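Local coordinates for protein regulator of nonsense transcripts 2 (Homo sapiens, PDB 4CEM) that takes part in nonsense-mediated mRNA decay and carries three MIF4G domains, of which the first, all-helical one is described here, at residues H23-L28 with I153-I158; L112-Y117 with V159-D164; Q126-H131 with R147-F152; P223-E226 with K232-P235. One frame throughout, in Å; residues are numbered along the deposited sequence.

Contact 1. Residues H23-L28 with I153-I158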
loop_
_atom_site.group_PDB
_atom_site.type_symbol
_atom_site.label_atom_id
_atom_site.label_comp_id
_atom_site.label_asym_id
_atom_site.label_seq_id
_atom_site.Cartn_x
_atom_site.Cartn_y
_atom_site.Cartn_z
ATOM N N HIS A 23 -14.096 -3.254 -10.400
ATOM C CA HIS A 23 -15.147 -4.258 -10.364
ATOM C C HIS A 23 -14.942 -5.248 -9.258
ATOM O O HIS A 23 -15.902 -5.634 -8.600
ATOM C CB HIS A 23 -15.267 -4.977 -11.701
ATOM C CG HIS A 23 -15.896 -4.137 -12.791
ATOM N ND1 HIS A 23 -17.005 -3.397 -12.585
ATOM C CD2 HIS A 23 -15.544 -3.958 -14.124
ATOM C CE1 HIS A 23 -17.340 -2.765 -13.722
ATOM N NE2 HIS A 23 -16.446 -3.115 -14.668
ATOM N N LEU A 24 -13.697 -5.666 -9.033
ATOM C CA LEU A 24 -13.401 -6.634 -7.967
ATOM C C LEU A 24 -13.728 -6.085 -6.578
ATOM O O LEU A 24 -14.390 -6.745 -5.768
ATOM C CB LEU A 24 -11.929 -7.064 -8.006
ATOM C CG LEU A 24 -11.512 -8.088 -6.941
ATOM C CD1 LEU A 24 -12.454 -9.283 -6.976
ATOM C CD2 LEU A 24 -10.058 -8.508 -7.138
ATOM N N ARG A 25 -13.251 -4.876 -6.315
ATOM C CA ARG A 25 -13.489 -4.219 -5.040
ATOM C C ARG A 25 -14.982 -4.075 -4.731
ATOM O O ARG A 25 -15.415 -4.279 -3.595
ATOM C CB ARG A 25 -12.830 -2.840 -5.045
ATOM C CG ARG A 25 -11.317 -2.877 -4.936
ATOM C CD ARG A 25 -10.735 -1.477 -4.947
ATOM N NE ARG A 25 -9.281 -1.506 -4.851
ATOM C CZ ARG A 25 -8.494 -0.433 -4.883
ATOM N NH1 ARG A 25 -9.004 0.784 -5.007
ATOM N NH2 ARG A 25 -7.182 -0.577 -4.793
ATOM N N LYS A 26 -15.750 -3.715 -5.757
ATOM C CA LYS A 26 -17.186 -3.486 -5.647
ATOM C C LYS A 26 -17.900 -4.784 -5.318
ATOM O O LYS A 26 -18.861 -4.812 -4.558
ATOM C CB LYS A 26 -17.706 -2.952 -6.979
ATOM C CG LYS A 26 -18.934 -2.070 -6.883
ATOM C CD LYS A 26 -18.577 -0.660 -6.437
ATOM C CE LYS A 26 -19.777 0.260 -6.541
ATOM N NZ LYS A 26 -20.356 0.233 -7.917
ATOM N N GLU A 27 -17.403 -5.864 -5.903
ATOM C CA GLU A 27 -17.986 -7.189 -5.754
ATOM C C GLU A 27 -17.674 -7.739 -4.354
ATOM O O GLU A 27 -18.562 -8.189 -3.647
ATOM C CB GLU A 27 -17.415 -8.096 -6.850
ATOM C CG GLU A 27 -18.168 -9.390 -7.095
ATOM C CD GLU A 27 -17.308 -10.475 -7.749
ATOM O OE1 GLU A 27 -16.290 -10.144 -8.403
ATOM O OE2 GLU A 27 -17.652 -11.672 -7.611
ATOM N N LEU A 28 -16.402 -7.678 -3.966
ATOM C CA LEU A 28 -15.953 -8.104 -2.646
ATOM C C LEU A 28 -16.562 -7.303 -1.503
ATOM O O LEU A 28 -16.957 -7.883 -0.489
ATOM C CB LEU A 28 -14.423 -8.029 -2.556
ATOM C CG LEU A 28 -13.690 -9.230 -3.147
ATOM C CD1 LEU A 28 -12.191 -9.082 -2.933
ATOM C CD2 LEU A 28 -14.212 -10.525 -2.534
ATOM N N ILE A 153 -3.901 -3.401 4.687
ATOM C CA ILE A 153 -4.980 -2.848 5.529
ATOM C C ILE A 153 -5.892 -1.897 4.744
ATOM O O ILE A 153 -7.102 -1.806 5.036
ATOM C CB ILE A 153 -4.478 -2.174 6.833
ATOM C CG1 ILE A 153 -3.657 -0.923 6.541
ATOM C CG2 ILE A 153 -3.680 -3.160 7.685
ATOM C CD1 ILE A 153 -3.238 -0.191 7.795
ATOM N N ALA A 154 -5.315 -1.217 3.746
ATOM C CA ALA A 154 -6.096 -0.422 2.779
ATOM C C ALA A 154 -7.143 -1.275 2.056
ATOM O O ALA A 154 -8.326 -0.962 2.117
ATOM C CB ALA A 154 -5.181 0.252 1.772
ATOM N N GLU A 155 -6.727 -2.359 1.399
ATOM C CA GLU A 155 -7.695 -3.229 0.718
ATOM C C GLU A 155 -8.735 -3.760 1.683
ATOM O O GLU A 155 -9.934 -3.720 1.392
ATOM C CB GLU A 155 -7.032 -4.424 0.023
ATOM C CG GLU A 155 -6.450 -4.129 -1.348
ATOM C CD GLU A 155 -7.455 -3.578 -2.344
ATOM O OE1 GLU A 155 -8.656 -3.906 -2.283
ATOM O OE2 GLU A 155 -7.027 -2.812 -3.210
ATOM N N LEU A 156 -8.275 -4.259 2.831
ATOM C CA LEU A 156 -9.180 -4.842 3.818
ATOM C C LEU A 156 -10.279 -3.860 4.226
ATOM O O LEU A 156 -11.391 -4.269 4.569
ATOM C CB LEU A 156 -8.414 -5.314 5.058
ATOM C CG LEU A 156 -7.581 -6.584 4.894
ATOM C CD1 LEU A 156 -6.665 -6.751 6.091
ATOM C CD2 LEU A 156 -8.491 -7.785 4.727
ATOM N N THR A 157 -9.967 -2.569 4.198
ATOM C CA THR A 157 -10.977 -1.559 4.447
ATOM C C THR A 157 -11.861 -1.402 3.200
ATOM O O THR A 157 -13.077 -1.531 3.276
ATOM C CB THR A 157 -10.338 -0.217 4.863
ATOM O OG1 THR A 157 -9.337 -0.452 5.866
ATOM C CG2 THR A 157 -11.389 0.739 5.404
ATOM N N ILE A 158 -11.247 -1.173 2.045
ATOM C CA ILE A 158 -12.004 -0.951 0.803
ATOM C C ILE A 158 -12.980 -2.083 0.546
ATOM O O ILE A 158 -14.118 -1.866 0.124
ATOM C CB ILE A 158 -11.092 -0.858 -0.429
ATOM C CG1 ILE A 158 -10.191 0.366 -0.343
ATOM C CG2 ILE A 158 -11.937 -0.775 -1.690
ATOM C CD1 ILE A 158 -9.092 0.365 -1.367
#
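R25, on helix 6-33, lays its side chain against two residues of helix 143-158, E155 and I158. OE2 of E155 sits at the edge of the guanidinium, near its plane. It is 2.7 Å from NH2 of R25 and 3.1 Å from NE of R25. Both hydrogen bonds are weak in angle, but together they form a salt bridge on a single oxygen. The two flat groups are turned 48° apart. I158 fills the apolar part of the contact. Its CG2 packs on CD of R25 at 3.5 Å, and its CD1 stands over the centre of one guanidinium face, 3.6 Å above the plane. The arginine chain runs extended from CG to NE, which carries the charged end past I158 to E155. Its NH1 has further salt bridges to D201 and D202, and NH2 bonds to O of H198. This tight part is buried. On the outer side of the same helix, H23, K26 and E27 are exposed and do not touch 153-158. A leucine in place of R25 would probably leave E155, D201 and D202 without their shared positive partner and take away the guanidinium that packs on CD1 of I158. A buried arginine shared among acidic residues of two helices ties helix 6-33 to helices 143-158 and 189-204 in this all-helical MIF4G fold.

Contact 2. Residues L112-Y117 with V159-D164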
loop_
_atom_site.group_PDB
_atom_site.type_symbol
_atom_site.label_atom_id
_atom_site.label_comp_id
_atom_site.label_asym_id
_atom_site.label_seq_id
_atom_site.Cartn_x
_atom_site.Cartn_y
_atom_site.Cartn_z
ATOM N N LEU A 112 -13.077 -15.046 2.756
ATOM C CA LEU A 112 -13.713 -16.329 3.060
ATOM C C LEU A 112 -13.819 -16.520 4.582
ATOM O O LEU A 112 -14.834 -16.998 5.081
ATOM C CB LEU A 112 -12.962 -17.494 2.416
ATOM C CG LEU A 112 -12.863 -17.552 0.888
ATOM C CD1 LEU A 112 -11.956 -18.704 0.483
ATOM C CD2 LEU A 112 -14.232 -17.694 0.248
ATOM N N PHE A 113 -12.779 -16.132 5.313
ATOM C CA PHE A 113 -12.807 -16.159 6.783
ATOM C C PHE A 113 -13.916 -15.263 7.301
ATOM O O PHE A 113 -14.785 -15.697 8.050
ATOM C CB PHE A 113 -11.471 -15.683 7.373
ATOM C CG PHE A 113 -10.490 -16.789 7.649
ATOM C CD1 PHE A 113 -10.626 -17.587 8.782
ATOM C CD2 PHE A 113 -9.428 -17.030 6.790
ATOM C CE1 PHE A 113 -9.725 -18.601 9.050
ATOM C CE2 PHE A 113 -8.523 -18.046 7.052
ATOM C CZ PHE A 113 -8.671 -18.833 8.184
ATOM N N HIS A 114 -13.874 -14.005 6.880
ATOM C CA HIS A 114 -14.848 -13.013 7.313
ATOM C C HIS A 114 -16.253 -13.445 7.042
ATOM O O HIS A 114 -17.112 -13.273 7.887
ATOM C CB HIS A 114 -14.585 -11.686 6.626
ATOM C CG HIS A 114 -15.640 -10.643 6.897
ATOM N ND1 HIS A 114 -15.868 -10.151 8.125
ATOM C CD2 HIS A 114 -16.536 -10.002 6.040
ATOM C CE1 HIS A 114 -16.859 -9.244 8.062
ATOM N NE2 HIS A 114 -17.266 -9.156 6.781
ATOM N N GLN A 115 -16.494 -14.027 5.868
ATOM C CA GLN A 115 -17.848 -14.428 5.472
ATOM C C GLN A 115 -18.341 -15.664 6.227
ATOM O O GLN A 115 -19.549 -15.898 6.311
ATOM C CB GLN A 115 -17.944 -14.653 3.956
ATOM C CG GLN A 115 -17.911 -13.368 3.135
ATOM C CD GLN A 115 -17.551 -13.597 1.670
ATOM O OE1 GLN A 115 -18.039 -14.532 1.040
ATOM N NE2 GLN A 115 -16.708 -12.734 1.123
ATOM N N ARG A 116 -17.420 -16.452 6.771
ATOM C CA ARG A 116 -17.800 -17.639 7.528
ATOM C C ARG A 116 -17.826 -17.414 9.044
ATOM O O ARG A 116 -18.699 -17.957 9.713
ATOM C CB ARG A 116 -16.874 -18.802 7.193
ATOM C CG ARG A 116 -17.378 -20.137 7.711
ATOM C CD ARG A 116 -16.687 -21.294 7.017
ATOM N NE ARG A 116 -17.275 -21.595 5.713
ATOM C CZ ARG A 116 -16.879 -22.595 4.925
ATOM N NH1 ARG A 116 -15.884 -23.403 5.292
ATOM N NH2 ARG A 116 -17.479 -22.795 3.759
ATOM N N TYR A 117 -16.892 -16.608 9.559
ATOM C CA TYR A 117 -16.667 -16.452 11.003
ATOM C C TYR A 117 -16.768 -15.010 11.520
ATOM O O TYR A 117 -15.944 -14.158 11.181
ATOM C CB TYR A 117 -15.277 -16.977 11.361
ATOM C CG TYR A 117 -15.007 -18.385 10.888
ATOM C CD1 TYR A 117 -15.474 -19.483 11.606
ATOM C CD2 TYR A 117 -14.264 -18.625 9.741
ATOM C CE1 TYR A 117 -15.218 -20.777 11.185
ATOM C CE2 TYR A 117 -14.006 -19.918 9.318
ATOM C CZ TYR A 117 -14.486 -20.985 10.044
ATOM O OH TYR A 117 -14.238 -22.262 9.627
ATOM N N VAL A 159 -12.520 -3.287 0.830
ATOM C CA VAL A 159 -13.277 -4.512 0.591
ATOM C C VAL A 159 -14.300 -4.796 1.704
ATOM O O VAL A 159 -15.014 -5.789 1.656
ATOM C CB VAL A 159 -12.258 -5.665 0.375
ATOM C CG1 VAL A 159 -12.607 -6.927 1.152
ATOM C CG2 VAL A 159 -12.053 -5.894 -1.116
ATOM N N GLY A 160 -14.378 -3.921 2.706
ATOM C CA GLY A 160 -15.436 -3.988 3.717
ATOM C C GLY A 160 -15.287 -5.023 4.829
ATOM O O GLY A 160 -16.228 -5.244 5.592
ATOM N N ILE A 161 -14.121 -5.658 4.926
ATOM C CA ILE A 161 -13.822 -6.548 6.046
ATOM C C ILE A 161 -13.707 -5.714 7.318
ATOM O O ILE A 161 -14.273 -6.069 8.351
ATOM C CB ILE A 161 -12.540 -7.364 5.791
ATOM C CG1 ILE A 161 -12.801 -8.392 4.680
ATOM C CG2 ILE A 161 -12.090 -8.077 7.060
ATOM C CD1 ILE A 161 -11.558 -9.033 4.110
ATOM N N PHE A 162 -12.986 -4.597 7.229
ATOM C CA PHE A 162 -13.057 -3.531 8.234
ATOM C C PHE A 162 -14.085 -2.471 7.839
ATOM O O PHE A 162 -14.222 -2.140 6.664
ATOM C CB PHE A 162 -11.706 -2.838 8.399
ATOM C CG PHE A 162 -10.593 -3.745 8.814
ATOM C CD1 PHE A 162 -10.829 -4.899 9.553
ATOM C CD2 PHE A 162 -9.284 -3.421 8.494
ATOM C CE1 PHE A 162 -9.782 -5.726 9.928
ATOM C CE2 PHE A 162 -8.235 -4.241 8.878
ATOM C CZ PHE A 162 -8.488 -5.396 9.595
ATOM N N THR A 163 -14.772 -1.913 8.831
ATOM C CA THR A 163 -15.725 -0.843 8.594
ATOM C C THR A 163 -14.941 0.400 8.269
ATOM O O THR A 163 -13.745 0.451 8.515
ATOM C CB THR A 163 -16.590 -0.554 9.830
ATOM O OG1 THR A 163 -15.755 -0.092 10.913
ATOM C CG2 THR A 163 -17.388 -1.796 10.245
ATOM N N ASP A 164 -15.604 1.408 7.720
ATOM C CA ASP A 164 -14.918 2.644 7.381
ATOM C C ASP A 164 -14.208 3.212 8.606
ATOM O O ASP A 164 -13.013 3.497 8.540
ATOM C CB ASP A 164 -15.893 3.674 6.811
ATOM C CG ASP A 164 -16.347 3.347 5.388
ATOM O OD1 ASP A 164 -15.940 2.319 4.805
ATOM O OD2 ASP A 164 -17.128 4.146 4.842
#
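H114 and I161 bring the two backbones closest, 6.7 Å from CA to CA, where the last turns of helix 103-116 face the loop after helix 143-158. G160, the first residue to leave helical backbone angles, has a positive phi of 79° and closes the helix in a Schellman motif. The side-chain contact is small and rests mainly on H114. Its CG stands anti to the backbone N (chi1 173°), which sends the imidazole across to the loop. One face of the ring lies over CA of I161. CE1 of H114 is 4.1 Å from O of I161, a loose approach. Beside the ring, CB of H114 packs on CG1 of I161 at 4.2 Å. NE2 of H114 is 4.2 Å from O of G160, and its hydrogen bond goes instead to O of N32 at the end of helix 6-33. The bond to N32 ties the ring to that helix as well. I161 also packs on C110 and S111, one turn back along helix 103-116. Farther on, T163 is the N-cap of helix 164-181. A Schellman-closed helix followed by a short loop and a capped helix is a helix-loop-helix connection, as expected in an all-helical MIF4G domain.

Contact 3. Residues Q126-H131 with R147-F152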
loop_
_atom_site.group_PDB
_atom_site.type_symbol
_atom_site.label_atom_id
_atom_site.label_comp_id
_atom_site.label_asym_id
_atom_site.label_seq_id
_atom_site.Cartn_x
_atom_site.Cartn_y
_atom_site.Cartn_z
ATOM N N GLN A 126 -7.669 -6.142 15.668
ATOM C CA GLN A 126 -6.978 -6.036 16.951
ATOM C C GLN A 126 -5.508 -6.443 16.820
ATOM O O GLN A 126 -4.624 -5.745 17.311
ATOM C CB GLN A 126 -7.714 -6.857 18.017
ATOM C CG GLN A 126 -7.169 -6.702 19.428
ATOM C CD GLN A 126 -6.388 -7.921 19.904
ATOM O OE1 GLN A 126 -5.244 -7.678 20.547
ATOM N NE2 GLN A 126 -6.813 -9.068 19.709
ATOM N N VAL A 127 -5.251 -7.526 16.095
ATOM C CA VAL A 127 -3.884 -8.014 15.901
ATOM C C VAL A 127 -3.029 -7.104 15.015
ATOM O O VAL A 127 -1.813 -7.039 15.201
ATOM C CB VAL A 127 -3.866 -9.447 15.332
ATOM C CG1 VAL A 127 -2.434 -9.943 15.175
ATOM C CG2 VAL A 127 -4.646 -10.382 16.240
ATOM N N TRP A 128 -3.646 -6.419 14.053
ATOM C CA TRP A 128 -2.943 -5.369 13.303
ATOM C C TRP A 128 -2.547 -4.218 14.192
ATOM O O TRP A 128 -1.455 -3.664 14.048
ATOM C CB TRP A 128 -3.791 -4.824 12.149
ATOM C CG TRP A 128 -3.682 -5.597 10.858
ATOM C CD1 TRP A 128 -4.696 -6.253 10.177
ATOM C CD2 TRP A 128 -2.487 -5.806 10.046
ATOM N NE1 TRP A 128 -4.221 -6.846 9.039
ATOM C CE2 TRP A 128 -2.908 -6.616 8.899
ATOM C CE3 TRP A 128 -1.162 -5.426 10.150
ATOM C CZ2 TRP A 128 -2.020 -7.013 7.915
ATOM C CZ3 TRP A 128 -0.276 -5.828 9.150
ATOM C CH2 TRP A 128 -0.696 -6.605 8.057
ATOM N N LYS A 129 -3.433 -3.821 15.103
ATOM C CA LYS A 129 -3.114 -2.730 16.024
ATOM C C LYS A 129 -1.916 -3.084 16.910
ATOM O O LYS A 129 -0.971 -2.302 17.012
ATOM C CB LYS A 129 -4.318 -2.363 16.883
ATOM C CG LYS A 129 -5.299 -1.420 16.220
ATOM C CD LYS A 129 -6.469 -1.158 17.154
ATOM C CE LYS A 129 -7.568 -0.333 16.508
ATOM N NZ LYS A 129 -8.863 -0.551 17.209
ATOM N N LYS A 130 -1.952 -4.260 17.535
ATOM C CA LYS A 130 -0.818 -4.743 18.330
ATOM C C LYS A 130 0.452 -4.741 17.484
ATOM O O LYS A 130 1.512 -4.305 17.935
ATOM C CB LYS A 130 -1.059 -6.166 18.860
ATOM C CG LYS A 130 -2.241 -6.325 19.811
ATOM C CD LYS A 130 -1.994 -5.675 21.164
ATOM C CE LYS A 130 -3.229 -5.765 22.049
ATOM N NZ LYS A 130 -3.115 -4.912 23.269
ATOM N N HIS A 131 0.339 -5.223 16.252
ATOM C CA HIS A 131 1.490 -5.314 15.361
ATOM C C HIS A 131 2.115 -3.964 15.102
ATOM O O HIS A 131 3.336 -3.858 15.025
ATOM C CB HIS A 131 1.086 -5.993 14.054
ATOM C CG HIS A 131 2.218 -6.174 13.074
ATOM N ND1 HIS A 131 2.906 -7.324 12.968
ATOM C CD2 HIS A 131 2.752 -5.304 12.116
ATOM C CE1 HIS A 131 3.839 -7.202 11.997
ATOM N NE2 HIS A 131 3.744 -5.962 11.480
ATOM N N ARG A 147 5.332 -1.383 3.772
ATOM C CA ARG A 147 4.777 -1.027 2.468
ATOM C C ARG A 147 3.568 -1.895 2.150
ATOM O O ARG A 147 2.463 -1.388 1.931
ATOM C CB ARG A 147 5.814 -1.165 1.356
ATOM C CG ARG A 147 5.315 -0.616 0.031
ATOM C CD ARG A 147 6.420 -0.434 -0.991
ATOM N NE ARG A 147 6.625 -1.664 -1.746
ATOM C CZ ARG A 147 7.644 -2.507 -1.596
ATOM N NH1 ARG A 147 8.618 -2.278 -0.717
ATOM N NH2 ARG A 147 7.691 -3.597 -2.352
ATOM N N THR A 148 3.785 -3.206 2.146
ATOM C CA THR A 148 2.722 -4.154 1.858
ATOM C C THR A 148 1.614 -4.054 2.901
ATOM O O THR A 148 0.433 -4.024 2.553
ATOM C CB THR A 148 3.263 -5.589 1.793
ATOM O OG1 THR A 148 4.409 -5.620 0.939
ATOM C CG2 THR A 148 2.215 -6.535 1.236
ATOM N N ASP A 149 1.998 -3.984 4.173
ATOM C CA ASP A 149 1.023 -3.888 5.257
ATOM C C ASP A 149 0.037 -2.761 5.006
ATOM O O ASP A 149 -1.178 -2.944 5.130
ATOM C CB ASP A 149 1.711 -3.651 6.611
ATOM C CG ASP A 149 2.351 -4.906 7.189
ATOM O OD1 ASP A 149 2.371 -5.949 6.499
ATOM O OD2 ASP A 149 2.837 -4.842 8.345
ATOM N N LEU A 150 0.564 -1.593 4.655
ATOM C CA LEU A 150 -0.281 -0.426 4.436
ATOM C C LEU A 150 -1.253 -0.693 3.288
ATOM O O LEU A 150 -2.442 -0.412 3.398
ATOM C CB LEU A 150 0.555 0.822 4.166
ATOM C CG LEU A 150 -0.216 2.141 4.279
ATOM C CD1 LEU A 150 -0.577 2.428 5.726
ATOM C CD2 LEU A 150 0.582 3.296 3.691
ATOM N N ARG A 151 -0.757 -1.260 2.198
ATOM C CA ARG A 151 -1.632 -1.612 1.095
ATOM C C ARG A 151 -2.663 -2.638 1.540
ATOM O O ARG A 151 -3.840 -2.548 1.174
ATOM C CB ARG A 151 -0.838 -2.171 -0.077
ATOM C CG ARG A 151 -1.726 -2.736 -1.176
ATOM C CD ARG A 151 -0.913 -3.436 -2.235
ATOM N NE ARG A 151 -1.771 -4.060 -3.232
ATOM C CZ ARG A 151 -1.321 -4.769 -4.263
ATOM N NH1 ARG A 151 -0.019 -4.952 -4.435
ATOM N NH2 ARG A 151 -2.178 -5.300 -5.127
ATOM N N PHE A 152 -2.204 -3.616 2.318
ATOM C CA PHE A 152 -3.053 -4.708 2.777
ATOM C C PHE A 152 -4.204 -4.155 3.628
ATOM O O PHE A 152 -5.365 -4.380 3.300
ATOM C CB PHE A 152 -2.213 -5.726 3.551
ATOM C CG PHE A 152 -2.881 -7.076 3.779
ATOM C CD1 PHE A 152 -4.195 -7.342 3.396
ATOM C CD2 PHE A 152 -2.163 -8.095 4.401
ATOM C CE1 PHE A 152 -4.765 -8.578 3.635
ATOM C CE2 PHE A 152 -2.735 -9.330 4.641
ATOM C CZ PHE A 152 -4.036 -9.571 4.256
#
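W128 points its six-membered ring at helix 143-158, where the edge of the ring meets D149 and F152. The pair with F152 is an offset edge-to-face (T-shaped) stack. The edge of the indole is turned toward the face of the phenyl ring, with planes 83° apart and centroids 5.8 Å apart. The closest atoms are CZ2 of W128 and CD2 of F152, at 3.7 Å. CG of F152 lies anti to the backbone N, and this brings CD2 of its ring to CZ2 of the indole. Segments 126-131 and 147-152 run roughly antiparallel, at 150°, with axes 12.8 Å apart at closest. Helices 120-137 and 143-158 thus make an antiparallel hairpin of the kind from which MIF4G domains are built, with the indole of W128 reaching across between the axes. The carboxylate of D149 meets another part of the indole edge. Its OD2 lies in the ring plane, 3.4 Å from CZ3 of W128, and the carboxylate is turned 76° from the ring. The side chains of H131 and D149 approach each other from opposite directions, with NE2 of H131 3.5 Å from OD2 of D149. The main polar partner of D149 is K145, one turn earlier, whose NZ forms a salt bridge with OD1. V94 of helix 86-95 touches both W128 and H131, while F152 reaches A106, V107 and C110 of helix 103-116.

Contact 4. Residues P223-E226 with K232-P235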
loop_
_atom_site.group_PDB
_atom_site.type_symbol
_atom_site.label_atom_id
_atom_site.label_comp_id
_atom_site.label_asym_id
_atom_site.label_seq_id
_atom_site.Cartn_x
_atom_site.Cartn_y
_atom_site.Cartn_z
ATOM N N PRO A 223 -13.093 4.473 -13.981
ATOM C CA PRO A 223 -14.090 4.096 -12.986
ATOM C C PRO A 223 -14.401 5.224 -12.021
ATOM O O PRO A 223 -13.526 5.994 -11.678
ATOM C CB PRO A 223 -13.430 2.928 -12.226
ATOM C CG PRO A 223 -12.197 2.580 -12.972
ATOM C CD PRO A 223 -11.803 3.820 -13.707
ATOM N N PRO A 224 -15.643 5.307 -11.560
ATOM C CA PRO A 224 -15.971 6.359 -10.608
ATOM C C PRO A 224 -15.510 6.002 -9.191
ATOM O O PRO A 224 -15.406 4.817 -8.857
ATOM C CB PRO A 224 -17.498 6.406 -10.679
ATOM C CG PRO A 224 -17.895 4.996 -10.984
ATOM C CD PRO A 224 -16.743 4.340 -11.716
ATOM N N SER A 225 -15.237 7.015 -8.371
ATOM C CA SER A 225 -15.004 6.806 -6.939
ATOM C C SER A 225 -16.352 6.709 -6.238
ATOM O O SER A 225 -17.070 7.704 -6.151
ATOM C CB SER A 225 -14.198 7.954 -6.330
ATOM O OG SER A 225 -14.191 7.854 -4.913
ATOM N N GLU A 226 -16.690 5.517 -5.751
ATOM C CA GLU A 226 -17.996 5.272 -5.126
ATOM C C GLU A 226 -17.928 4.488 -3.814
ATOM O O GLU A 226 -18.960 4.057 -3.303
ATOM C CB GLU A 226 -18.887 4.474 -6.075
ATOM C CG GLU A 226 -19.010 5.038 -7.475
ATOM C CD GLU A 226 -20.018 4.271 -8.303
ATOM O OE1 GLU A 226 -19.998 3.013 -8.234
ATOM O OE2 GLU A 226 -20.824 4.933 -9.009
ATOM N N LYS A 232 -14.669 11.487 3.867
ATOM C CA LYS A 232 -13.723 10.552 4.473
ATOM C C LYS A 232 -12.388 10.494 3.738
ATOM O O LYS A 232 -11.370 10.137 4.322
ATOM C CB LYS A 232 -14.341 9.156 4.549
ATOM C CG LYS A 232 -15.487 9.043 5.544
ATOM C CD LYS A 232 -16.235 7.726 5.393
ATOM C CE LYS A 232 -17.214 7.508 6.528
ATOM N NZ LYS A 232 -18.236 6.499 6.154
ATOM N N GLN A 233 -12.397 10.844 2.458
ATOM C CA GLN A 233 -11.179 10.846 1.648
ATOM C C GLN A 233 -10.311 12.065 1.922
ATOM O O GLN A 233 -9.087 11.970 1.902
ATOM C CB GLN A 233 -11.534 10.813 0.163
ATOM C CG GLN A 233 -12.041 9.472 -0.332
ATOM C CD GLN A 233 -12.483 9.520 -1.778
ATOM O OE1 GLN A 233 -12.900 10.565 -2.256
ATOM N NE2 GLN A 233 -12.390 8.387 -2.483
ATOM N N GLN A 234 -10.948 13.208 2.179
ATOM C CA GLN A 234 -10.244 14.489 2.335
ATOM C C GLN A 234 -9.043 14.458 3.288
ATOM O O GLN A 234 -7.947 14.860 2.900
ATOM C CB GLN A 234 -11.226 15.604 2.738
ATOM C CG GLN A 234 -10.666 17.012 2.588
ATOM C CD GLN A 234 -10.152 17.289 1.188
ATOM O OE1 GLN A 234 -10.873 17.109 0.202
ATOM N NE2 GLN A 234 -8.896 17.716 1.092
ATOM N N PRO A 235 -9.233 13.977 4.532
ATOM C CA PRO A 235 -8.072 13.903 5.431
ATOM C C PRO A 235 -6.877 13.195 4.804
ATOM O O PRO A 235 -5.746 13.668 4.924
ATOM C CB PRO A 235 -8.591 13.095 6.618
ATOM C CG PRO A 235 -10.063 13.296 6.606
ATOM C CD PRO A 235 -10.449 13.430 5.161
#
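S225 and Q233 carry the closest backbone approach between the loop 223-226 and the helical segment 232-235, yet their CA atoms are 10.2 Å apart. The loop has no regular structure. It leads from helix 209-218 into helix 230-259, so this is a local contact across a helix-to-helix connection of the all-helical MIF4G domain. The helix is kinked at P235, where the backbone N has no bond to the turn before. Side chains alone bridge the distance. Q233 reaches out with its chain extended beyond CG and brings the NE2 of its amide to the serine. OG of S225 is turned to meet it, lying anti to the backbone N at chi1 170°. The result is one hydrogen bond, with NE2 of Q233 as donor and OG of S225 as acceptor, and an N-H...O angle of 148°. The same NE2 also bonds to O of D202 on helix 189-204, its strongest polar partner. The amide is thus held between a loop and another helix. Q233 is buried and S225 is exposed, so the bond runs from the interior to the surface. A leucine in place of Q233 would probably leave O of D202 and OG of S225 without this donor and let the loop move more freely. Earlier in the loop, P223 and P224 pack on H22 of helix 6-33. NE2 of Q233 and OG of S225 are 3.1 Å apart, and OG lies 22° out of the amide plane.

In the fold
Contacts 1 and 3 share helix 143-158, with their centres about 16 Å apart. Contact 2 uses the loop that follows this helix, and its centre lies about 10 Å from that of contact 1. Along the chain, contact 3 lies within the spans of contacts 1 and 2, whose segments alternate. Contact 4 comes last. It touches contact 1 through the salt bridge K26-E226 and contact 2 through D164-K232, but stays about 12 Å from contact 3 at the nearest atoms. W128 packs on I153, L156 and F162, tying the first three contacts into one core. Contact 1 joins helix 6-33 to this core, and the two salt bridges join contact 4 to contacts 1 and 2.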